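Local coordinates for protein secretin XcpQ (Pseudomonas aeruginosa, PDB 4E9J) that forms the outer membrane channel of a type II secretion system, through which proteins such as elastase LasB are exported, at residues Glu44-Asp49 with Ala91-Asn96. Residues are numbered along the deposited sequence; the frame is centred on the assembly and turned at random.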
# COMPACT_ATOMS: atom_id res chain seq x y z
N GLU A 44 12.63 6.08 -25.40
CA GLU A 44 13.04 4.80 -24.85
C GLU A 44 12.57 3.72 -25.83
O GLU A 44 11.44 3.79 -26.30
CB GLU A 44 12.41 4.58 -23.45
N THR A 45 13.43 2.77 -26.16
CA THR A 45 13.10 1.67 -27.05
C THR A 45 12.82 0.42 -26.19
O THR A 45 13.61 0.10 -25.30
CB THR A 45 14.25 1.43 -28.03
OG1 THR A 45 14.62 2.67 -28.64
CG2 THR A 45 13.89 0.42 -29.11
N PHE A 46 11.71 -0.27 -26.46
CA PHE A 46 11.32 -1.48 -25.73
C PHE A 46 11.21 -2.67 -26.69
O PHE A 46 10.74 -2.50 -27.81
CB PHE A 46 9.95 -1.30 -25.08
CG PHE A 46 9.81 -0.11 -24.17
CD1 PHE A 46 10.43 -0.09 -22.92
CD2 PHE A 46 9.08 1.00 -24.55
CE1 PHE A 46 10.30 1.03 -22.08
CE2 PHE A 46 8.96 2.10 -23.71
CZ PHE A 46 9.59 2.13 -22.50
N VAL A 47 11.54 -3.88 -26.26
CA VAL A 47 11.25 -5.12 -27.00
C VAL A 47 10.02 -5.66 -26.27
O VAL A 47 10.06 -5.76 -25.06
CB VAL A 47 12.39 -6.15 -27.05
CG1 VAL A 47 11.92 -7.45 -27.69
CG2 VAL A 47 13.58 -5.60 -27.81
N VAL A 48 8.93 -5.92 -26.97
CA VAL A 48 7.70 -6.37 -26.33
C VAL A 48 7.61 -7.89 -26.45
O VAL A 48 7.53 -8.38 -27.57
CB VAL A 48 6.50 -5.65 -26.99
CG1 VAL A 48 5.19 -6.15 -26.44
CG2 VAL A 48 6.62 -4.15 -26.78
N ASP A 49 7.63 -8.64 -25.30
CA ASP A 49 7.55 -10.10 -25.31
C ASP A 49 6.33 -10.55 -26.13
O ASP A 49 5.27 -9.92 -26.01
CB ASP A 49 7.46 -10.63 -23.86
CG ASP A 49 7.39 -12.14 -23.73
OD1 ASP A 49 6.29 -12.68 -23.82
OD2 ASP A 49 8.43 -12.75 -23.45
N ALA A 91 15.69 -3.08 -23.04
CA ALA A 91 14.52 -3.04 -22.16
C ALA A 91 13.42 -3.94 -22.74
O ALA A 91 13.05 -3.80 -23.91
CB ALA A 91 14.01 -1.63 -22.02
N ARG A 92 12.88 -4.84 -21.93
CA ARG A 92 11.85 -5.77 -22.34
C ARG A 92 10.65 -5.67 -21.44
O ARG A 92 10.78 -5.67 -20.21
CB ARG A 92 12.40 -7.19 -22.36
CG ARG A 92 11.59 -8.16 -23.20
CD ARG A 92 12.21 -9.55 -23.21
NE ARG A 92 12.17 -10.16 -24.55
CZ ARG A 92 11.43 -11.20 -24.93
NH1 ARG A 92 10.65 -11.83 -24.05
NH2 ARG A 92 11.48 -11.64 -26.18
N ILE A 93 9.48 -5.60 -22.05
CA ILE A 93 8.17 -5.57 -21.39
C ILE A 93 7.74 -7.03 -21.39
O ILE A 93 7.72 -7.67 -22.46
CB ILE A 93 7.19 -4.62 -22.12
CG1 ILE A 93 7.77 -3.16 -22.15
CG2 ILE A 93 5.79 -4.64 -21.48
CD1 ILE A 93 6.95 -2.19 -22.94
N VAL A 94 7.44 -7.58 -20.19
CA VAL A 94 7.14 -9.00 -19.99
C VAL A 94 5.93 -9.23 -19.07
O VAL A 94 5.72 -8.46 -18.15
CB VAL A 94 8.37 -9.73 -19.41
CG1 VAL A 94 9.43 -9.95 -20.46
CG2 VAL A 94 8.96 -8.98 -18.21
N PRO A 95 5.18 -10.35 -19.22
CA PRO A 95 4.10 -10.63 -18.25
C PRO A 95 4.67 -10.89 -16.86
O PRO A 95 5.74 -11.50 -16.72
CB PRO A 95 3.36 -11.83 -18.85
CG PRO A 95 3.96 -12.07 -20.18
CD PRO A 95 5.30 -11.44 -20.21
N ASN A 96 4.01 -10.32 -15.85
CA ASN A 96 4.40 -10.46 -14.46
C ASN A 96 3.71 -11.70 -13.90
O ASN A 96 2.68 -12.12 -14.42
CB ASN A 96 4.00 -9.21 -13.65
CG ASN A 96 4.87 -8.99 -12.44
OD1 ASN A 96 5.32 -9.94 -11.78
ND2 ASN A 96 5.12 -7.73 -12.08
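I93 on strand 91-95 and F46 on strand 46-48 lie on the same face of a parallel pair, and the tip of the isoleucine packs obliquely against the phenylalanine, I93 CD1 coming nearest to F46 CG (3.7 Å). I93 CD1 sits 4.2 Å from the F46 ring centroid, 30° off the ring normal, an off-centre CH-pi contact. The same I93 CD1 also meets F46 CB at 3.8 Å. V48 CG2 borders the methyl from beyond, at 4.3 Å from I93 CD1. A91 suits the place beside the ring: its one methyl, CB, touches both F46 CD1 (4.0 Å) and T45 O (3.7 Å). Three nearly straight hydrogen bonds, V47 N to A91 O, I93 N to V47 O and D49 N to I93 O, zip the backbones.

On the face of V47, the long R92 chain passes its CG over V47 O, bends at chi3 (-139°) and lays its guanidinium against D49 CA. D49 CG is anti to the backbone N, which carries the carboxylate to the arginine tip: OD2 meets R92 NH1 at 2.5 Å in a salt bridge, the two planes standing 88° apart. D49 OD1 lies 3.9 Å from P95 CD and forms a second salt bridge with R51, so two arginines probably offset the charge of this buried acid.

The pair belongs to the three-stranded mixed sheet of the N0 domain, a periplasmic part of the secretin. Strand 82-86 flanks strand 91-95 on its other edge, while helices 31-42 and 66-79 cover the F46-I93 face, F73 stacking on F46 and I35 touching both residues.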